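Local coordinates for protein mRNA export factor (Human herpesvirus 1, PDB 4YXP) that regulates viral gene expression as a homodimer, inhibiting host splicing and mediating nuclear export of intronless viral mRNAs, at residues B[75-89]-B[124-137]. Residues are numbered along the deposited sequence; the frame is centred on the assembly and turned at random.
Sequences WETLVAHGPSLYRTF and AWCKMCIHHNLPLR
Two side chains near the C-terminal end of helix 112-132, Met-128 and Trp-125, fit as knobs into holes on helix 75-91 in the folded C-terminal domain; the axes of 75-89 and 124-132 cross at -75°, 9.7 Å apart at closest approach. Met-128 is set among Leu-78, Val-79, Gly-82 and Pro-83. Its chain bends at chi2 and chi3, bringing CE 3.7 Å from Gly-82 CA, close packing onto bare backbone. Trp-125 lies among Gly-82, Leu-85, Tyr-86 and Phe-89, presenting its ring edge to Tyr-86 N.

At the kink, the nitrogens of Pro-83 and Ser-84 lack the regular helical bond to the turn before; Val-79 O, which Pro-83 cannot serve, accepts from His-132 NE2 instead (2.7 Å, N-H...O 158°). Pro-83 CG also sits over a face of the same imidazole, 3.7 Å from its centroid, a CH-pi contact.

A Schellman motif at Asn-133 follows helix 112-132; Tyr-86, with CG anti to its N (chi1 -179°), reaches the loop beyond. Its OH donates to Pro-135 O at 2.7 Å, while Leu-134 CD1 lies over one ring face.

Helix 141-144 touches Trp-125 and Phe-89; from the second subunit, Phe-269 packs on Leu-78 and Trp-125, and Tyr-268 on Leu-85 and edge-to-face with Phe-89, tying this helix pair into the intertwined dimer.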
ATOM      1  N   TRP B  75     -26.090 -10.721  -5.413  1.00 29.13           N
ATOM      2  CA  TRP B  75     -25.551 -11.402  -6.583  1.00 29.17           C
ATOM      3  C   TRP B  75     -26.583 -11.399  -7.713  1.00 29.56           C
ATOM      4  O   TRP B  75     -26.241 -11.219  -8.881  1.00 28.19           O
ATOM      5  CB  TRP B  75     -25.148 -12.836  -6.235  1.00 30.91           C
ATOM      6  CG  TRP B  75     -24.864 -13.686  -7.433  1.00 31.32           C
ATOM      7  CD1 TRP B  75     -25.569 -14.782  -7.848  1.00 32.76           C
ATOM      8  CD2 TRP B  75     -23.807 -13.506  -8.382  1.00 29.63           C
ATOM      9  NE1 TRP B  75     -25.011 -15.297  -8.993  1.00 31.55           N
ATOM     10  CE2 TRP B  75     -23.929 -14.531  -9.343  1.00 30.44           C
ATOM     11  CE3 TRP B  75     -22.769 -12.579  -8.515  1.00 26.89           C
ATOM     12  CZ2 TRP B  75     -23.052 -14.654 -10.417  1.00 30.26           C
ATOM     13  CZ3 TRP B  75     -21.900 -12.705  -9.581  1.00 25.35           C
ATOM     14  CH2 TRP B  75     -22.048 -13.735 -10.518  1.00 27.23           C
ATOM     15  N   GLU B  76     -27.848 -11.589  -7.354  1.00 31.48           N
ATOM     16  CA  GLU B  76     -28.927 -11.639  -8.343  1.00 32.46           C
ATOM     17  C   GLU B  76     -29.074 -10.297  -9.064  1.00 30.58           C
ATOM     18  O   GLU B  76     -29.302 -10.254 -10.273  1.00 30.93           O
ATOM     19  CB  GLU B  76     -30.250 -12.030  -7.675  1.00 36.94           C
ATOM     20  CG  GLU B  76     -30.355 -13.510  -7.302  1.00 42.59           C
ATOM     21  CD  GLU B  76     -29.404 -13.918  -6.183  1.00 46.75           C
ATOM     22  OE1 GLU B  76     -29.061 -13.062  -5.337  1.00 46.12           O
ATOM     23  OE2 GLU B  76     -29.000 -15.101  -6.151  1.00 50.06           O
ATOM     24  N   THR B  77     -28.940  -9.206  -8.320  1.00 29.81           N
ATOM     25  CA  THR B  77     -29.031  -7.867  -8.895  1.00 30.39           C
ATOM     26  C   THR B  77     -27.836  -7.581  -9.805  1.00 28.19           C
ATOM     27  O   THR B  77     -27.983  -6.961 -10.862  1.00 27.22           O
ATOM     28  CB  THR B  77     -29.116  -6.789  -7.788  1.00 31.70           C
ATOM     29  OG1 THR B  77     -30.345  -6.941  -7.069  1.00 32.55           O
ATOM     30  CG2 THR B  77     -29.052  -5.377  -8.373  1.00 32.36           C
ATOM     31  N   LEU B  78     -26.652  -8.027  -9.399  1.00 26.88           N
ATOM     32  CA  LEU B  78     -25.454  -7.827 -10.204  1.00 25.76           C
ATOM     33  C   LEU B  78     -25.581  -8.586 -11.526  1.00 24.31           C
ATOM     34  O   LEU B  78     -25.171  -8.099 -12.581  1.00 23.08           O
ATOM     35  CB  LEU B  78     -24.208  -8.278  -9.431  1.00 25.83           C
ATOM     36  CG  LEU B  78     -22.845  -8.123 -10.117  1.00 25.31           C
ATOM     37  CD1 LEU B  78     -22.582  -6.689 -10.548  1.00 23.17           C
ATOM     38  CD2 LEU B  78     -21.743  -8.597  -9.184  1.00 26.36           C
ATOM     39  N   VAL B  79     -26.158  -9.778 -11.472  1.00 25.17           N
ATOM     40  CA  VAL B  79     -26.341 -10.568 -12.682  1.00 26.98           C
ATOM     41  C   VAL B  79     -27.304  -9.835 -13.612  1.00 27.83           C
ATOM     42  O   VAL B  79     -27.104  -9.799 -14.827  1.00 28.59           O
ATOM     43  CB  VAL B  79     -26.835 -11.994 -12.344  1.00 29.77           C
ATOM     44  CG1 VAL B  79     -27.396 -12.698 -13.571  1.00 29.80           C
ATOM     45  CG2 VAL B  79     -25.689 -12.811 -11.756  1.00 30.87           C
ATOM     46  N   ALA B  80     -28.339  -9.232 -13.037  1.00 28.11           N
ATOM     47  CA  ALA B  80     -29.369  -8.567 -13.828  1.00 29.13           C
ATOM     48  C   ALA B  80     -28.882  -7.237 -14.411  1.00 28.82           C
ATOM     49  O   ALA B  80     -29.120  -6.938 -15.583  1.00 31.74           O
ATOM     50  CB  ALA B  80     -30.610  -8.341 -12.980  1.00 29.77           C
ATOM     51  N   HIS B  81     -28.193  -6.446 -13.594  1.00 26.10           N
ATOM     52  CA  HIS B  81     -27.819  -5.084 -13.969  1.00 27.18           C
ATOM     53  C   HIS B  81     -26.387  -4.964 -14.479  1.00 27.50           C
ATOM     54  O   HIS B  81     -26.012  -3.931 -15.036  1.00 27.02           O
ATOM     55  CB  HIS B  81     -28.010  -4.147 -12.777  1.00 29.59           C
ATOM     56  CG  HIS B  81     -29.438  -3.920 -12.408  1.00 34.92           C
ATOM     57  ND1 HIS B  81     -29.823  -3.110 -11.364  1.00 38.17           N
ATOM     58  CD2 HIS B  81     -30.591  -4.398 -12.949  1.00 36.65           C
ATOM     59  CE1 HIS B  81     -31.142  -3.095 -11.272  1.00 40.01           C
ATOM     60  NE2 HIS B  81     -31.626  -3.874 -12.230  1.00 38.74           N
ATOM     61  N   GLY B  82     -25.590  -6.009 -14.284  1.00 28.93           N
ATOM     62  CA  GLY B  82     -24.201  -6.001 -14.715  1.00 28.81           C
ATOM     63  C   GLY B  82     -23.989  -5.653 -16.182  1.00 27.73           C
ATOM     64  O   GLY B  82     -23.182  -4.779 -16.503  1.00 26.65           O
ATOM     65  N   PRO B  83     -24.700  -6.342 -17.087  1.00 26.85           N
ATOM     66  CA  PRO B  83     -24.529  -6.079 -18.521  1.00 27.25           C
ATOM     67  C   PRO B  83     -24.710  -4.609 -18.905  1.00 26.68           C
ATOM     68  O   PRO B  83     -24.029  -4.133 -19.814  1.00 26.84           O
ATOM     69  CB  PRO B  83     -25.610  -6.954 -19.160  1.00 29.55           C
ATOM     70  CG  PRO B  83     -25.736  -8.102 -18.216  1.00 28.86           C
ATOM     71  CD  PRO B  83     -25.578  -7.500 -16.847  1.00 26.57           C
ATOM     72  N   SER B  84     -25.601  -3.903 -18.218  1.00 27.19           N
ATOM     73  CA  SER B  84     -25.849  -2.492 -18.498  1.00 28.79           C
ATOM     74  C   SER B  84     -24.606  -1.644 -18.230  1.00 26.81           C
ATOM     75  O   SER B  84     -24.203  -0.827 -19.059  1.00 28.20           O
ATOM     76  CB  SER B  84     -27.019  -1.979 -17.656  1.00 31.04           C
ATOM     77  OG  SER B  84     -27.195  -0.584 -17.823  1.00 32.45           O
ATOM     78  N   LEU B  85     -24.004  -1.836 -17.063  1.00 24.44           N
ATOM     79  CA  LEU B  85     -22.813  -1.077 -16.700  1.00 24.02           C
ATOM     80  C   LEU B  85     -21.675  -1.429 -17.651  1.00 23.86           C
ATOM     81  O   LEU B  85     -20.912  -0.559 -18.080  1.00 23.73           O
ATOM     82  CB  LEU B  85     -22.417  -1.362 -15.248  1.00 24.28           C
ATOM     83  CG  LEU B  85     -21.203  -0.597 -14.708  1.00 25.31           C
ATOM     84  CD1 LEU B  85     -21.474   0.896 -14.674  1.00 26.39           C
ATOM     85  CD2 LEU B  85     -20.821  -1.105 -13.317  1.00 25.73           C
ATOM     86  N   TYR B  86     -21.577  -2.716 -17.975  1.00 24.42           N
ATOM     87  CA  TYR B  86     -20.569  -3.224 -18.899  1.00 25.29           C
ATOM     88  C   TYR B  86     -20.671  -2.482 -20.221  1.00 25.92           C
ATOM     89  O   TYR B  86     -19.670  -2.036 -20.780  1.00 26.06           O
ATOM     90  CB  TYR B  86     -20.765  -4.731 -19.099  1.00 26.75           C
ATOM     91  CG  TYR B  86     -19.774  -5.415 -20.016  1.00 27.93           C
ATOM     92  CD1 TYR B  86     -19.826  -5.236 -21.391  1.00 30.71           C
ATOM     93  CD2 TYR B  86     -18.811  -6.274 -19.507  1.00 26.90           C
ATOM     94  CE1 TYR B  86     -18.928  -5.872 -22.232  1.00 32.51           C
ATOM     95  CE2 TYR B  86     -17.909  -6.916 -20.341  1.00 28.40           C
ATOM     96  CZ  TYR B  86     -17.973  -6.711 -21.700  1.00 31.35           C
ATOM     97  OH  TYR B  86     -17.084  -7.350 -22.535  1.00 32.85           O
ATOM     98  N   ARG B  87     -21.902  -2.353 -20.708  1.00 26.74           N
ATOM     99  CA  ARG B  87     -22.181  -1.690 -21.972  1.00 28.14           C
ATOM    100  C   ARG B  87     -21.769  -0.215 -21.920  1.00 27.63           C
ATOM    101  O   ARG B  87     -21.233   0.329 -22.885  1.00 26.79           O
ATOM    102  CB  ARG B  87     -23.674  -1.832 -22.303  1.00 31.50           C
ATOM    103  CG  ARG B  87     -24.013  -1.741 -23.773  1.00 35.99           C
ATOM    104  CD  ARG B  87     -25.308  -2.488 -24.098  1.00 37.13           C
ATOM    105  NE  ARG B  87     -26.475  -1.922 -23.421  1.00 36.99           N
ATOM    106  CZ  ARG B  87     -27.186  -2.525 -22.468  1.00 36.66           C
ATOM    107  NH1 ARG B  87     -26.874  -3.745 -22.037  1.00 34.77           N
ATOM    108  NH2 ARG B  87     -28.234  -1.903 -21.942  1.00 38.27           N
ATOM    109  N   THR B  88     -22.009   0.422 -20.779  1.00 27.92           N
ATOM    110  CA  THR B  88     -21.634   1.818 -20.576  1.00 28.68           C
ATOM    111  C   THR B  88     -20.107   1.995 -20.594  1.00 27.18           C
ATOM    112  O   THR B  88     -19.589   2.924 -21.221  1.00 26.82           O
ATOM    113  CB  THR B  88     -22.219   2.351 -19.243  1.00 29.75           C
ATOM    114  OG1 THR B  88     -23.651   2.375 -19.332  1.00 31.80           O
ATOM    115  CG2 THR B  88     -21.713   3.757 -18.927  1.00 30.58           C
ATOM    116  N   PHE B  89     -19.392   1.110 -19.905  1.00 26.75           N
ATOM    117  CA  PHE B  89     -17.931   1.119 -19.939  1.00 27.17           C
ATOM    118  C   PHE B  89     -17.410   0.996 -21.367  1.00 28.62           C
ATOM    119  O   PHE B  89     -16.609   1.812 -21.818  1.00 29.12           O
ATOM    120  CB  PHE B  89     -17.350  -0.031 -19.107  1.00 25.67           C
ATOM    121  CG  PHE B  89     -17.461   0.154 -17.616  1.00 24.05           C
ATOM    122  CD1 PHE B  89     -17.636   1.408 -17.051  1.00 25.36           C
ATOM    123  CD2 PHE B  89     -17.375  -0.942 -16.776  1.00 22.57           C
ATOM    124  CE1 PHE B  89     -17.729   1.558 -15.681  1.00 25.47           C
ATOM    125  CE2 PHE B  89     -17.467  -0.799 -15.408  1.00 22.53           C
ATOM    126  CZ  PHE B  89     -17.645   0.452 -14.858  1.00 24.04           C
ATOM    127  N   ALA B 124     -16.273 -10.617  -8.332  1.00 20.98           N
ATOM    128  CA  ALA B 124     -17.702 -10.787  -8.587  1.00 21.24           C
ATOM    129  C   ALA B 124     -18.060 -10.232  -9.965  1.00 20.88           C
ATOM    130  O   ALA B 124     -18.905 -10.789 -10.672  1.00 22.49           O
ATOM    131  CB  ALA B 124     -18.529 -10.112  -7.506  1.00 21.42           C
ATOM    132  N   TRP B 125     -17.409  -9.136 -10.343  1.00 20.44           N
ATOM    133  CA  TRP B 125     -17.579  -8.556 -11.675  1.00 22.45           C
ATOM    134  C   TRP B 125     -17.142  -9.556 -12.741  1.00 23.39           C
ATOM    135  O   TRP B 125     -17.840  -9.766 -13.733  1.00 23.54           O
ATOM    136  CB  TRP B 125     -16.779  -7.253 -11.797  1.00 22.97           C
ATOM    137  CG  TRP B 125     -16.882  -6.573 -13.134  1.00 23.86           C
ATOM    138  CD1 TRP B 125     -15.920  -6.517 -14.104  1.00 25.81           C
ATOM    139  CD2 TRP B 125     -18.006  -5.839 -13.641  1.00 24.20           C
ATOM    140  NE1 TRP B 125     -16.379  -5.797 -15.184  1.00 25.98           N
ATOM    141  CE2 TRP B 125     -17.655  -5.371 -14.924  1.00 24.74           C
ATOM    142  CE3 TRP B 125     -19.275  -5.537 -13.136  1.00 25.74           C
ATOM    143  CZ2 TRP B 125     -18.529  -4.618 -15.709  1.00 25.57           C
ATOM    144  CZ3 TRP B 125     -20.141  -4.787 -13.918  1.00 26.86           C
ATOM    145  CH2 TRP B 125     -19.763  -4.339 -15.189  1.00 26.24           C
ATOM    146  N   CYS B 126     -15.987 -10.180 -12.526  1.00 22.98           N
ATOM    147  CA  CYS B 126     -15.503 -11.212 -13.436  1.00 23.50           C
ATOM    148  C   CYS B 126     -16.481 -12.382 -13.504  1.00 23.49           C
ATOM    149  O   CYS B 126     -16.726 -12.933 -14.577  1.00 23.74           O
ATOM    150  CB  CYS B 126     -14.123 -11.713 -13.006  1.00 25.41           C
ATOM    151  SG  CYS B 126     -12.791 -10.544 -13.324  1.00 26.26           S
ATOM    152  N   LYS B 127     -17.038 -12.763 -12.358  1.00 23.86           N
ATOM    153  CA  LYS B 127     -17.950 -13.899 -12.320  1.00 24.45           C
ATOM    154  C   LYS B 127     -19.237 -13.568 -13.070  1.00 25.35           C
ATOM    155  O   LYS B 127     -19.843 -14.439 -13.699  1.00 26.14           O
ATOM    156  CB  LYS B 127     -18.272 -14.310 -10.880  1.00 23.97           C
ATOM    157  CG  LYS B 127     -19.008 -15.643 -10.815  1.00 24.45           C
ATOM    158  CD  LYS B 127     -19.351 -16.080  -9.402  1.00 25.91           C
ATOM    159  CE  LYS B 127     -20.131 -17.392  -9.436  1.00 28.69           C
ATOM    160  NZ  LYS B 127     -20.421 -17.940  -8.086  1.00 29.43           N
ATOM    161  N   MET B 128     -19.647 -12.307 -13.006  1.00 25.62           N
ATOM    162  CA  MET B 128     -20.839 -11.859 -13.717  1.00 27.27           C
ATOM    163  C   MET B 128     -20.599 -11.896 -15.226  1.00 27.19           C
ATOM    164  O   MET B 128     -21.464 -12.336 -15.988  1.00 27.84           O
ATOM    165  CB  MET B 128     -21.233 -10.450 -13.259  1.00 27.51           C
ATOM    166  CG  MET B 128     -22.444  -9.859 -13.985  1.00 28.58           C
ATOM    167  SD  MET B 128     -22.054  -9.109 -15.583  1.00 28.37           S
ATOM    168  CE  MET B 128     -20.972  -7.769 -15.092  1.00 27.72           C
ATOM    169  N   CYS B 129     -19.425 -11.444 -15.658  1.00 26.30           N
ATOM    170  CA  CYS B 129     -19.075 -11.465 -17.079  1.00 26.73           C
ATOM    171  C   CYS B 129     -19.087 -12.894 -17.609  1.00 25.95           C
ATOM    172  O   CYS B 129     -19.619 -13.167 -18.691  1.00 25.38           O
ATOM    173  CB  CYS B 129     -17.696 -10.836 -17.312  1.00 27.50           C
ATOM    174  SG  CYS B 129     -17.616  -9.035 -17.095  1.00 27.44           S
ATOM    175  N   ILE B 130     -18.492 -13.799 -16.838  1.00 25.55           N
ATOM    176  CA  ILE B 130     -18.416 -15.207 -17.205  1.00 27.81           C
ATOM    177  C   ILE B 130     -19.814 -15.806 -17.301  1.00 28.71           C
ATOM    178  O   ILE B 130     -20.111 -16.560 -18.226  1.00 29.34           O
ATOM    179  CB  ILE B 130     -17.538 -15.980 -16.195  1.00 29.22           C
ATOM    180  CG1 ILE B 130     -16.077 -15.554 -16.359  1.00 29.37           C
ATOM    181  CG2 ILE B 130     -17.687 -17.495 -16.378  1.00 33.00           C
ATOM    182  CD1 ILE B 130     -15.129 -16.141 -15.333  1.00 30.86           C
ATOM    183  N   HIS B 131     -20.667 -15.472 -16.338  1.00 30.17           N
ATOM    184  CA  HIS B 131     -22.055 -15.920 -16.355  1.00 31.66           C
ATOM    185  C   HIS B 131     -22.733 -15.570 -17.680  1.00 30.44           C
ATOM    186  O   HIS B 131     -23.442 -16.392 -18.264  1.00 31.55           O
ATOM    187  CB  HIS B 131     -22.830 -15.294 -15.192  1.00 32.86           C
ATOM    188  CG  HIS B 131     -24.308 -15.534 -15.252  1.00 35.63           C
ATOM    189  ND1 HIS B 131     -24.920 -16.577 -14.591  1.00 38.21           N
ATOM    190  CD2 HIS B 131     -25.294 -14.865 -15.895  1.00 35.95           C
ATOM    191  CE1 HIS B 131     -26.220 -16.542 -14.828  1.00 38.84           C
ATOM    192  NE2 HIS B 131     -26.475 -15.513 -15.615  1.00 37.55           N
ATOM    193  N   HIS B 132     -22.508 -14.349 -18.148  1.00 28.60           N
ATOM    194  CA  HIS B 132     -23.142 -13.855 -19.366  1.00 30.30           C
ATOM    195  C   HIS B 132     -22.323 -14.125 -20.626  1.00 30.35           C
ATOM    196  O   HIS B 132     -22.731 -13.748 -21.726  1.00 30.47           O
ATOM    197  CB  HIS B 132     -23.402 -12.353 -19.246  1.00 31.41           C
ATOM    198  CG  HIS B 132     -24.531 -12.010 -18.327  1.00 30.85           C
ATOM    199  ND1 HIS B 132     -25.840 -12.343 -18.599  1.00 31.51           N
ATOM    200  CD2 HIS B 132     -24.549 -11.364 -17.136  1.00 29.25           C
ATOM    201  CE1 HIS B 132     -26.616 -11.917 -17.618  1.00 30.96           C
ATOM    202  NE2 HIS B 132     -25.854 -11.317 -16.719  1.00 29.68           N
ATOM    203  N   ASN B 133     -21.172 -14.767 -20.467  1.00 30.84           N
ATOM    204  CA  ASN B 133     -20.293 -15.065 -21.592  1.00 34.63           C
ATOM    205  C   ASN B 133     -19.776 -13.776 -22.231  1.00 33.65           C
ATOM    206  O   ASN B 133     -19.571 -13.707 -23.445  1.00 36.55           O
ATOM    207  CB  ASN B 133     -21.023 -15.914 -22.640  1.00 40.73           C
ATOM    208  CG  ASN B 133     -20.083 -16.815 -23.420  1.00 46.26           C
ATOM    209  OD1 ASN B 133     -19.084 -17.299 -22.884  1.00 47.18           O
ATOM    210  ND2 ASN B 133     -20.397 -17.043 -24.691  1.00 49.49           N
ATOM    211  N   LEU B 134     -19.574 -12.756 -21.405  1.00 30.73           N
ATOM    212  CA  LEU B 134     -19.034 -11.490 -21.870  1.00 31.45           C
ATOM    213  C   LEU B 134     -17.505 -11.498 -21.802  1.00 31.31           C
ATOM    214  O   LEU B 134     -16.931 -12.040 -20.851  1.00 30.62           O
ATOM    215  CB  LEU B 134     -19.583 -10.335 -21.034  1.00 31.10           C
ATOM    216  CG  LEU B 134     -21.074 -10.042 -21.205  1.00 32.80           C
ATOM    217  CD1 LEU B 134     -21.551  -9.087 -20.125  1.00 33.19           C
ATOM    218  CD2 LEU B 134     -21.349  -9.472 -22.586  1.00 33.56           C
ATOM    219  N   PRO B 135     -16.840 -10.905 -22.810  1.00 32.23           N
ATOM    220  CA  PRO B 135     -15.377 -10.781 -22.788  1.00 31.61           C
ATOM    221  C   PRO B 135     -14.836 -10.006 -21.587  1.00 31.63           C
ATOM    222  O   PRO B 135     -15.424  -8.998 -21.196  1.00 31.25           O
ATOM    223  CB  PRO B 135     -15.072 -10.021 -24.084  1.00 32.73           C
ATOM    224  CG  PRO B 135     -16.201 -10.340 -24.984  1.00 34.69           C
ATOM    225  CD  PRO B 135     -17.403 -10.449 -24.096  1.00 33.56           C
ATOM    226  N   LEU B 136     -13.728 -10.480 -21.019  1.00 31.37           N
ATOM    227  CA  LEU B 136     -12.996  -9.746 -19.989  1.00 29.62           C
ATOM    228  C   LEU B 136     -11.992  -8.807 -20.658  1.00 31.11           C
ATOM    229  O   LEU B 136     -11.022  -9.264 -21.269  1.00 32.07           O
ATOM    230  CB  LEU B 136     -12.269 -10.707 -19.042  1.00 28.02           C
ATOM    231  CG  LEU B 136     -13.119 -11.772 -18.340  1.00 28.67           C
ATOM    232  CD1 LEU B 136     -12.235 -12.763 -17.598  1.00 29.26           C
ATOM    233  CD2 LEU B 136     -14.109 -11.126 -17.392  1.00 28.20           C
ATOM    234  N   ARG B 137     -12.218  -7.502 -20.535  1.00 31.58           N
ATOM    235  CA  ARG B 137     -11.415  -6.510 -21.254  1.00 33.32           C
ATOM    236  C   ARG B 137     -10.491  -5.725 -20.311  1.00 30.93           C
ATOM    237  O   ARG B 137     -10.939  -5.241 -19.275  1.00 27.66           O
ATOM    238  CB  ARG B 137     -12.330  -5.538 -22.000  1.00 37.68           C
ATOM    239  CG  ARG B 137     -13.465  -6.215 -22.772  1.00 43.13           C
ATOM    240  CD  ARG B 137     -14.455  -5.210 -23.342  1.00 48.10           C
ATOM    241  NE  ARG B 137     -14.803  -4.173 -22.368  1.00 50.79           N
ATOM    242  CZ  ARG B 137     -14.489  -2.881 -22.474  1.00 52.41           C
ATOM    243  NH1 ARG B 137     -13.829  -2.414 -23.530  1.00 54.32           N
ATOM    244  NH2 ARG B 137     -14.853  -2.042 -21.514  1.00 50.80           N
TER
HETATM  245  O   HOH W   1     -13.761   0.198 -20.949  1.00 33.51           O